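Local coordinates for protein N-(5'-phosphoribosyl)anthranilate isomerase (Thermococcus kodakarensis, PDB 5LHF) that catalyses the isomerisation of N-(5-phospho-beta-D-ribosyl)anthranilate to 1-(2-carboxyphenylamino)-1-deoxy-D-ribulose 5-phosphate, the third step from chorismate to tryptophan, at residues A[11-21]-A[47-55]; A[154-165]-A[173-184]. One frame throughout, in Å; residues are numbered along the deposited sequence. Where two conformers were deposited one is given.

Contact 1. Residues A[11-21]-A[47-55]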
loop_
_atom_site.group_PDB
_atom_site.type_symbol
_atom_site.label_atom_id
_atom_site.label_comp_id
_atom_site.label_asym_id
_atom_site.label_seq_id
_atom_site.Cartn_x
_atom_site.Cartn_y
_atom_site.Cartn_z
ATOM N N VAL A 11 -2.527 2.098 -10.730
ATOM C CA VAL A 11 -2.452 2.180 -12.186
ATOM C C VAL A 11 -3.830 1.903 -12.763
ATOM O O VAL A 11 -4.553 1.008 -12.299
ATOM C CB VAL A 11 -1.386 1.223 -12.757
ATOM C CG1 VAL A 11 0.012 1.688 -12.355
ATOM C CG2 VAL A 11 -1.639 -0.216 -12.284
ATOM N N LYS A 12 -4.210 2.702 -13.768
ATOM C CA LYS A 12 -5.505 2.582 -14.424
ATOM C C LYS A 12 -5.411 2.107 -15.864
ATOM O O LYS A 12 -6.419 1.654 -16.415
ATOM C CB LYS A 12 -6.246 3.927 -14.405
ATOM C CG LYS A 12 -6.446 4.499 -13.014
ATOM C CD LYS A 12 -7.876 4.938 -12.809
ATOM C CE LYS A 12 -8.133 6.274 -13.430
ATOM N NZ LYS A 12 -9.496 6.778 -13.127
ATOM N N THR A 13 -4.238 2.190 -16.488
ATOM C CA THR A 13 -4.118 1.833 -17.897
ATOM C C THR A 13 -2.880 0.986 -18.134
ATOM O O THR A 13 -1.978 0.896 -17.297
ATOM C CB THR A 13 -4.044 3.072 -18.794
ATOM O OG1 THR A 13 -2.884 3.832 -18.444
ATOM C CG2 THR A 13 -5.285 3.934 -18.626
ATOM N N MET A 14 -2.849 0.372 -19.318
ATOM C CA MET A 14 -1.666 -0.360 -19.747
ATOM C C MET A 14 -0.457 0.565 -19.821
ATOM O O MET A 14 0.658 0.172 -19.459
ATOM C CB MET A 14 -1.946 -1.010 -21.105
ATOM C CG MET A 14 -2.188 -0.021 -22.242
ATOM S SD MET A 14 -2.866 -0.776 -23.743
ATOM C CE MET A 14 -1.396 -1.567 -24.410
ATOM N N ASP A 15 -0.672 1.812 -20.244
ATOM C CA ASP A 15 0.442 2.753 -20.336
ATOM C C ASP A 15 1.027 3.052 -18.963
ATOM O O ASP A 15 2.254 3.070 -18.797
ATOM C CB ASP A 15 -0.008 4.043 -21.009
ATOM C CG ASP A 15 -0.286 3.860 -22.481
ATOM O OD1 ASP A 15 -1.159 4.584 -22.999
ATOM O OD2 ASP A 15 0.372 3.004 -23.116
ATOM N N GLU A 16 0.171 3.287 -17.966
ATOM C CA GLU A 16 0.665 3.529 -16.610
ATOM C C GLU A 16 1.354 2.293 -16.041
ATOM O O GLU A 16 2.398 2.399 -15.382
ATOM C CB GLU A 16 -0.494 3.943 -15.704
ATOM C CG GLU A 16 -0.996 5.331 -15.963
ATOM C CD GLU A 16 -1.958 5.788 -14.907
ATOM O OE1 GLU A 16 -2.777 4.962 -14.437
ATOM O OE2 GLU A 16 -1.879 6.972 -14.525
ATOM N N LEU A 17 0.780 1.110 -16.281
ATOM C CA LEU A 17 1.399 -0.128 -15.817
ATOM C C LEU A 17 2.810 -0.290 -16.373
ATOM O O LEU A 17 3.762 -0.490 -15.618
ATOM C CB LEU A 17 0.544 -1.330 -16.205
ATOM C CG LEU A 17 1.142 -2.697 -15.868
ATOM C CD1 LEU A 17 1.284 -2.897 -14.360
ATOM C CD2 LEU A 17 0.271 -3.766 -16.439
ATOM N N ARG A 18 2.961 -0.234 -17.702
ATOM C CA ARG A 18 4.278 -0.438 -18.301
ATOM C C ARG A 18 5.302 0.586 -17.802
ATOM O O ARG A 18 6.495 0.270 -17.679
ATOM C CB ARG A 18 4.169 -0.381 -19.823
ATOM C CG ARG A 18 3.342 -1.510 -20.415
ATOM C CD ARG A 18 3.880 -2.866 -19.985
ATOM N NE ARG A 18 3.257 -3.964 -20.727
ATOM C CZ ARG A 18 3.057 -5.184 -20.227
ATOM N NH1 ARG A 18 3.402 -5.452 -18.974
ATOM N NH2 ARG A 18 2.487 -6.128 -20.971
ATOM N N LEU A 19 4.867 1.825 -17.545
ATOM C CA LEU A 19 5.773 2.832 -17.007
ATOM C C LEU A 19 6.245 2.450 -15.613
ATOM O O LEU A 19 7.449 2.396 -15.345
ATOM C CB LEU A 19 5.087 4.200 -16.980
ATOM C CG LEU A 19 5.858 5.298 -16.249
ATOM C CD1 LEU A 19 7.239 5.430 -16.925
ATOM C CD2 LEU A 19 5.075 6.628 -16.254
ATOM N N VAL A 20 5.301 2.155 -14.718
ATOM C CA VAL A 20 5.628 1.783 -13.344
ATOM C C VAL A 20 6.534 0.556 -13.300
ATOM O O VAL A 20 7.382 0.433 -12.407
ATOM C CB VAL A 20 4.315 1.567 -12.565
ATOM C CG1 VAL A 20 4.543 0.787 -11.286
ATOM C CG2 VAL A 20 3.672 2.910 -12.283
ATOM N N GLU A 21 6.372 -0.371 -14.247
ATOM C CA GLU A 21 7.134 -1.615 -14.222
ATOM C C GLU A 21 8.624 -1.398 -14.445
ATOM O O GLU A 21 9.421 -2.282 -14.118
ATOM C CB GLU A 21 6.593 -2.578 -15.279
ATOM C CG GLU A 21 5.213 -3.112 -14.914
ATOM C CD GLU A 21 4.724 -4.160 -15.874
ATOM O OE1 GLU A 21 3.959 -5.043 -15.436
ATOM O OE2 GLU A 21 5.087 -4.089 -17.064
ATOM N N LEU A 47 -5.184 -5.648 -16.603
ATOM C CA LEU A 47 -3.889 -5.195 -16.116
ATOM C C LEU A 47 -3.192 -6.307 -15.353
ATOM O O LEU A 47 -1.984 -6.510 -15.505
ATOM C CB LEU A 47 -4.057 -3.949 -15.244
ATOM C CG LEU A 47 -4.843 -2.825 -15.939
ATOM C CD1 LEU A 47 -5.188 -1.703 -14.972
ATOM C CD2 LEU A 47 -4.053 -2.274 -17.137
ATOM N N ILE A 48 -3.949 -7.063 -14.553
ATOM C CA ILE A 48 -3.358 -8.132 -13.753
ATOM C C ILE A 48 -2.750 -9.202 -14.656
ATOM O O ILE A 48 -1.710 -9.796 -14.331
ATOM C CB ILE A 48 -4.420 -8.696 -12.785
ATOM C CG1 ILE A 48 -4.637 -7.709 -11.618
ATOM C CG2 ILE A 48 -4.035 -10.072 -12.242
ATOM C CD1 ILE A 48 -5.946 -7.959 -10.848
ATOM N N GLU A 49 -3.380 -9.457 -15.804
ATOM C CA GLU A 49 -2.880 -10.489 -16.708
ATOM C C GLU A 49 -1.603 -10.040 -17.408
ATOM O O GLU A 49 -0.693 -10.849 -17.615
ATOM C CB GLU A 49 -3.947 -10.852 -17.736
ATOM C CG GLU A 49 -3.486 -11.831 -18.811
ATOM C CD GLU A 49 -4.522 -12.019 -19.906
ATOM O OE1 GLU A 49 -5.369 -11.116 -20.092
ATOM O OE2 GLU A 49 -4.486 -13.065 -20.588
ATOM N N MET A 50 -1.505 -8.758 -17.757
ATOM C CA MET A 50 -0.332 -8.286 -18.479
ATOM C C MET A 50 0.811 -7.834 -17.576
ATOM O O MET A 50 1.936 -7.673 -18.070
ATOM C CB MET A 50 -0.735 -7.153 -19.424
ATOM C CG MET A 50 -1.737 -7.604 -20.473
ATOM S SD MET A 50 -1.132 -8.980 -21.482
ATOM C CE MET A 50 -0.535 -8.097 -22.922
ATOM N N ALA A 51 0.586 -7.688 -16.265
ATOM C CA ALA A 51 1.638 -7.191 -15.383
ATOM C C ALA A 51 2.847 -8.127 -15.336
ATOM O O ALA A 51 2.713 -9.357 -15.326
ATOM C CB ALA A 51 1.093 -6.971 -13.969
ATOM N N GLU A 52 4.040 -7.536 -15.306
ATOM C CA GLU A 52 5.270 -8.307 -15.198
ATOM C C GLU A 52 5.954 -8.157 -13.839
ATOM O O GLU A 52 7.016 -8.752 -13.632
ATOM C CB GLU A 52 6.223 -7.923 -16.349
ATOM C CG GLU A 52 5.660 -8.359 -17.701
ATOM C CD GLU A 52 6.481 -7.890 -18.892
ATOM O OE1 GLU A 52 6.080 -8.202 -20.042
ATOM O OE2 GLU A 52 7.507 -7.203 -18.681
ATOM N N ILE A 53 5.378 -7.388 -12.917
ATOM C CA ILE A 53 5.766 -7.368 -11.500
ATOM C C ILE A 53 4.538 -7.710 -10.657
ATOM O O ILE A 53 3.410 -7.683 -11.170
ATOM C CB ILE A 53 6.340 -6.001 -11.077
ATOM C CG1 ILE A 53 5.244 -4.932 -11.098
ATOM C CG2 ILE A 53 7.547 -5.612 -11.948
ATOM C CD1 ILE A 53 5.752 -3.516 -10.777
ATOM N N PRO A 54 4.690 -8.018 -9.368
ATOM C CA PRO A 54 3.506 -8.250 -8.532
ATOM C C PRO A 54 2.554 -7.064 -8.594
ATOM O O PRO A 54 2.968 -5.906 -8.492
ATOM C CB PRO A 54 4.097 -8.434 -7.130
ATOM C CG PRO A 54 5.438 -9.018 -7.383
ATOM C CD PRO A 54 5.940 -8.341 -8.646
ATOM N N ILE A 55 1.270 -7.347 -8.798
ATOM C CA ILE A 55 0.274 -6.285 -8.860
ATOM C C ILE A 55 -0.828 -6.596 -7.850
ATOM O O ILE A 55 -1.496 -7.636 -7.940
ATOM C CB ILE A 55 -0.284 -6.086 -10.281
ATOM C CG1 ILE A 55 -1.376 -5.003 -10.289
ATOM C CG2 ILE A 55 -0.752 -7.413 -10.908
ATOM C CD1 ILE A 55 -1.745 -4.526 -11.685
HETATM O O HOH W 1 3.063 -9.205 -20.255
#
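Two neighbouring outer helices of the TIM barrel, 14-20 and 41-50, meet where Arg18, Glu21 and Glu52 form a salt-bridge network at the C-terminal end of the second helix. NH1 of Arg18 donates to Met50 O at 2.8 Å, 45° above the carbonyl plane, and NH2 adds a weak bond to the same oxygen. The same NH1 reaches Glu21 OE2 at 2.9 Å, on the syn side of the carboxylate and in the guanidinium plane; Glu52 joins only by a long, charge-only pairing of OE1 with Arg18 NH1 (4.0 Å). With CG anti to its carbonyl carbon (chi1 -70°) and the chain extended beyond it, Glu21 lays OE1 against the backbone, met nearly straight on by Glu52 N at a doubtful 2.5 Å, shorter than usual. Water 1 links Arg18 NH2, Met50 O and Glu52 OE1. Beneath these groups, Leu17 CD2 rests 3.8 Å from Ala51 CA, while Leu47 CD2 packs 3.6 Å from Met14 N. With an alanine in place of Arg18, Met50 O would probably lose its guanidinium donors and the two glutamates the positive charge beside them. Their carboxylates approach to 4.3 Å (OE2 to OE2), which the arginine's charge probably makes tolerable.

Contact 2. Residues A[154-165]-A[173-184]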
loop_
_atom_site.group_PDB
_atom_site.type_symbol
_atom_site.label_atom_id
_atom_site.label_comp_id
_atom_site.label_asym_id
_atom_site.label_seq_id
_atom_site.Cartn_x
_atom_site.Cartn_y
_atom_site.Cartn_z
ATOM N N ALA A 154 8.110 0.086 12.911
ATOM C CA ALA A 154 9.060 -0.390 11.913
ATOM C C ALA A 154 10.208 -1.174 12.528
ATOM O O ALA A 154 10.908 -1.886 11.803
ATOM C CB ALA A 154 9.623 0.787 11.099
ATOM N N LYS A 155 10.423 -1.054 13.843
ATOM C CA LYS A 155 11.460 -1.847 14.494
ATOM C C LYS A 155 11.034 -3.301 14.670
ATOM O O LYS A 155 11.896 -4.188 14.726
ATOM C CB LYS A 155 11.824 -1.229 15.848
ATOM C CG LYS A 155 12.453 0.150 15.720
ATOM C CD LYS A 155 12.679 0.788 17.074
ATOM C CE LYS A 155 12.947 2.274 16.939
ATOM N NZ LYS A 155 13.322 2.882 18.242
ATOM N N GLU A 156 9.724 -3.560 14.746
ATOM C CA GLU A 156 9.176 -4.896 14.972
ATOM C C GLU A 156 8.757 -5.615 13.699
ATOM O O GLU A 156 8.738 -6.852 13.674
ATOM C CB GLU A 156 7.957 -4.830 15.900
ATOM C CG GLU A 156 8.262 -4.361 17.306
ATOM C CD GLU A 156 9.511 -5.007 17.879
ATOM O OE1 GLU A 156 9.599 -6.256 17.864
ATOM O OE2 GLU A 156 10.410 -4.260 18.330
ATOM N N TYR A 157 8.383 -4.882 12.658
ATOM C CA TYR A 157 7.969 -5.476 11.398
ATOM C C TYR A 157 8.612 -4.707 10.260
ATOM O O TYR A 157 8.831 -3.496 10.374
ATOM C CB TYR A 157 6.444 -5.445 11.216
ATOM C CG TYR A 157 5.666 -6.174 12.291
ATOM C CD1 TYR A 157 5.477 -7.550 12.226
ATOM C CD2 TYR A 157 5.107 -5.484 13.360
ATOM C CE1 TYR A 157 4.762 -8.219 13.203
ATOM C CE2 TYR A 157 4.386 -6.145 14.339
ATOM C CZ TYR A 157 4.221 -7.512 14.256
ATOM O OH TYR A 157 3.511 -8.173 15.234
ATOM N N PRO A 158 8.910 -5.399 9.100
ATOM C CA PRO A 158 9.376 -4.696 7.889
ATOM C C PRO A 158 8.205 -4.031 7.166
ATOM O O PRO A 158 7.659 -4.516 6.181
ATOM C CB PRO A 158 10.012 -5.824 7.073
ATOM C CG PRO A 158 9.237 -7.036 7.463
ATOM C CD PRO A 158 8.851 -6.858 8.908
ATOM N N ILE A 159 7.791 -2.878 7.680
ATOM C CA ILE A 159 6.530 -2.288 7.240
ATOM C C ILE A 159 6.733 -1.523 5.933
ATOM O O ILE A 159 7.848 -1.137 5.567
ATOM C CB ILE A 159 5.933 -1.383 8.334
ATOM C CG1 ILE A 159 6.843 -0.184 8.610
ATOM C CG2 ILE A 159 5.671 -2.185 9.624
ATOM C CD1 ILE A 159 6.286 1.138 8.147
ATOM N N VAL A 160 5.630 -1.315 5.218
ATOM C CA VAL A 160 5.584 -0.458 4.041
ATOM C C VAL A 160 4.929 0.851 4.464
ATOM O O VAL A 160 3.776 0.857 4.916
ATOM C CB VAL A 160 4.795 -1.112 2.891
ATOM C CG1 VAL A 160 4.723 -0.174 1.680
ATOM C CG2 VAL A 160 5.409 -2.450 2.494
ATOM N N LEU A 161 5.656 1.956 4.338
ATOM C CA LEU A 161 5.146 3.270 4.719
ATOM C C LEU A 161 4.390 3.894 3.553
ATOM O O LEU A 161 4.893 3.916 2.424
ATOM C CB LEU A 161 6.291 4.190 5.137
ATOM C CG LEU A 161 5.911 5.580 5.669
ATOM C CD1 LEU A 161 5.139 5.501 6.979
ATOM C CD2 LEU A 161 7.190 6.447 5.821
ATOM N N ALA A 162 3.190 4.412 3.829
ATOM C CA ALA A 162 2.340 4.974 2.783
ATOM C C ALA A 162 1.651 6.228 3.299
ATOM O O ALA A 162 1.658 6.524 4.499
ATOM C CB ALA A 162 1.286 3.966 2.304
ATOM N N GLY A 163 1.024 6.950 2.373
ATOM C CA GLY A 163 0.231 8.108 2.733
ATOM C C GLY A 163 0.894 9.434 2.427
ATOM O O GLY A 163 1.773 9.884 3.165
ATOM N N GLY A 164 0.476 10.064 1.329
ATOM C CA GLY A 164 0.927 11.400 0.985
ATOM C C GLY A 164 2.403 11.553 0.691
ATOM O O GLY A 164 2.925 12.659 0.809
ATOM N N LEU A 165 3.092 10.482 0.299
ATOM C CA LEU A 165 4.509 10.585 -0.031
ATOM C C LEU A 165 4.684 11.218 -1.401
ATOM O O LEU A 165 3.901 10.968 -2.320
ATOM C CB LEU A 165 5.164 9.204 -0.015
ATOM C CG LEU A 165 5.184 8.554 1.357
ATOM C CD1 LEU A 165 5.803 7.150 1.295
ATOM C CD2 LEU A 165 5.928 9.458 2.357
ATOM N N ALA A 173 10.585 11.265 5.358
ATOM C CA ALA A 173 9.791 10.143 5.851
ATOM C C ALA A 173 10.645 8.887 6.018
ATOM O O ALA A 173 10.485 8.142 6.992
ATOM C CB ALA A 173 8.627 9.871 4.895
ATOM N N ILE A 174 11.559 8.638 5.079
ATOM C CA ILE A 174 12.363 7.423 5.145
ATOM C C ILE A 174 13.336 7.485 6.317
ATOM O O ILE A 174 13.403 6.565 7.134
ATOM C CB ILE A 174 13.093 7.182 3.811
ATOM C CG1 ILE A 174 12.113 6.645 2.768
ATOM C CG2 ILE A 174 14.264 6.208 4.010
ATOM C CD1 ILE A 174 12.602 6.745 1.288
ATOM N N ARG A 175 14.125 8.552 6.411
ATOM C CA ARG A 175 15.119 8.510 7.475
ATOM C C ARG A 175 14.513 8.752 8.853
ATOM O O ARG A 175 15.170 8.457 9.862
ATOM C CB ARG A 175 16.266 9.475 7.163
ATOM C CG ARG A 175 17.160 8.950 6.019
ATOM C CD ARG A 175 18.227 9.953 5.572
ATOM N NE ARG A 175 17.665 11.047 4.783
ATOM C CZ ARG A 175 17.295 12.224 5.283
ATOM N NH1 ARG A 175 17.423 12.473 6.575
ATOM N NH2 ARG A 175 16.789 13.150 4.491
ATOM N N TRP A 176 13.259 9.211 8.920
ATOM C CA TRP A 176 12.539 9.308 10.188
ATOM C C TRP A 176 11.953 7.960 10.598
ATOM O O TRP A 176 12.131 7.516 11.737
ATOM C CB TRP A 176 11.439 10.363 10.073
ATOM C CG TRP A 176 10.736 10.735 11.339
ATOM C CD1 TRP A 176 10.542 9.958 12.453
ATOM C CD2 TRP A 176 10.129 12.001 11.626
ATOM N NE1 TRP A 176 9.851 10.665 13.411
ATOM C CE2 TRP A 176 9.586 11.921 12.927
ATOM C CE3 TRP A 176 9.990 13.193 10.907
ATOM C CZ2 TRP A 176 8.910 12.989 13.521
ATOM C CZ3 TRP A 176 9.320 14.253 11.497
ATOM C CH2 TRP A 176 8.792 14.144 12.793
ATOM N N VAL A 177 11.270 7.287 9.677
ATOM C CA VAL A 177 10.570 6.045 10.020
ATOM C C VAL A 177 11.446 4.813 9.800
ATOM O O VAL A 177 11.272 3.805 10.491
ATOM C CB VAL A 177 9.272 5.958 9.203
ATOM C CG1 VAL A 177 8.542 4.622 9.427
ATOM C CG2 VAL A 177 8.367 7.135 9.544
ATOM N N LYS A 178 12.387 4.886 8.860
ATOM C CA LYS A 178 13.208 3.753 8.442
ATOM C C LYS A 178 12.367 2.514 8.116
ATOM O O LYS A 178 12.562 1.448 8.708
ATOM C CB LYS A 178 14.270 3.431 9.485
ATOM C CG LYS A 178 15.255 4.566 9.719
ATOM C CD LYS A 178 16.321 4.164 10.715
ATOM C CE LYS A 178 17.443 5.182 10.745
ATOM N NZ LYS A 178 16.939 6.528 11.138
ATOM N N PRO A 179 11.450 2.615 7.162
ATOM C CA PRO A 179 10.630 1.466 6.777
ATOM C C PRO A 179 11.398 0.536 5.849
ATOM O O PRO A 179 12.433 0.894 5.276
ATOM C CB PRO A 179 9.452 2.119 6.044
ATOM C CG PRO A 179 10.099 3.282 5.349
ATOM C CD PRO A 179 11.190 3.788 6.307
ATOM N N ALA A 180 10.864 -0.679 5.708
ATOM C CA ALA A 180 11.381 -1.612 4.715
ATOM C C ALA A 180 10.875 -1.304 3.316
ATOM O O ALA A 180 11.499 -1.721 2.333
ATOM C CB ALA A 180 11.018 -3.048 5.086
ATOM N N GLY A 181 9.765 -0.581 3.202
ATOM C CA GLY A 181 9.213 -0.260 1.905
ATOM C C GLY A 181 8.471 1.056 1.949
ATOM O O GLY A 181 8.181 1.599 3.014
ATOM N N VAL A 182 8.196 1.586 0.762
ATOM C CA VAL A 182 7.383 2.783 0.626
ATOM C C VAL A 182 6.367 2.531 -0.473
ATOM O O VAL A 182 6.628 1.775 -1.415
ATOM C CB VAL A 182 8.212 4.046 0.302
ATOM C CG1 VAL A 182 9.063 4.472 1.512
ATOM C CG2 VAL A 182 9.088 3.823 -0.928
ATOM N N ASP A 183 5.211 3.185 -0.342
ATOM C CA ASP A 183 4.100 3.117 -1.285
ATOM C C ASP A 183 3.690 4.535 -1.653
ATOM O O ASP A 183 3.531 5.382 -0.767
ATOM C CB ASP A 183 2.913 2.358 -0.670
ATOM C CG ASP A 183 1.739 2.248 -1.608
ATOM O OD1 ASP A 183 1.693 1.273 -2.370
ATOM O OD2 ASP A 183 0.836 3.111 -1.559
ATOM N N VAL A 184 3.520 4.801 -2.952
ATOM C CA VAL A 184 3.219 6.146 -3.442
ATOM C C VAL A 184 2.201 6.038 -4.566
ATOM O O VAL A 184 2.240 5.091 -5.353
ATOM C CB VAL A 184 4.499 6.876 -3.927
ATOM C CG1 VAL A 184 5.146 6.142 -5.092
ATOM C CG2 VAL A 184 4.206 8.330 -4.312
HETATM O O HOH W 2 10.362 -1.539 8.712
HETATM O O HOH W 3 2.053 7.739 -0.250
#
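Leu161 sets its CG opposite the backbone N (chi1 -176°), which carries CD2 to the helix 170-177, 3.8 Å from Ala173 CB and 4.0 Å from Val177 CG2. Leu165 takes the other course, CG anti to the carbonyl carbon (chi1 -65°), and brings its own CD2 to the same Ala173 methyl while CD1 lies against Val182 CB, the two side chains crossing at about a right angle. CB of Pro179, a residue just after the helix, extends this apolar layer between Leu161 CB and Ile159 CD1. These contacts fill the interior of a beta-alpha-beta crossover whose parallel strands, 160-162 and 181-184, are the seventh and eighth of the TIM barrel.

The strands are joined by backbone bonds: Gly181 N to Ile159 O, Leu161 N to Gly181 O at 2.9 Å and 170°, and Asp183 N to Leu161 O. Gly181 sits beside Val160, where a beta carbon would fall 3.3 Å from Val160 CG2, so the lack of a side chain eases the close strand approach. On the barrel-interior side Val160 CG1 touches Asp183 CB at 3.9 Å, and Ala162 CB meets the same Asp183 CB. The carboxylate beyond is held by Lys7 of strand 5-9, through OD1, next to the closing seam of the barrel. Beside Asp183, water 3 accepts from Leu165 N at 3.0 Å and, weakly, from Gly163 N, and donates to Asp183 O at 2.8 Å.

The chemistry thus divides by side: aliphatic groups seal strands to helix, while a buried carboxylate on the other side has its charge met by a lysine of the first strand.

Overall arrangement
Contacts 1 and 2 belong to one eight-stranded barrel. Contact 1 packs helix 14-20 against the end of helix 41-50 and the turn leading into strand 55-59, its centre about 15 Å from that of the chain; contact 2, about 10 Å from it, is more buried. The contact centres lie about 23 Å apart and their nearest atoms about 7 Å, without touching. Strand 5-9 links them: it precedes segment 11-21 and borders strand 181-184. As in other TIM barrels, the active site is expected at the C-terminal ends of the strands, where contact 2 finishes with Gly163 to Leu165, Asp183 and Val184. A bound sodium ion lies about 9 Å from the Leu47 side chain of contact 1.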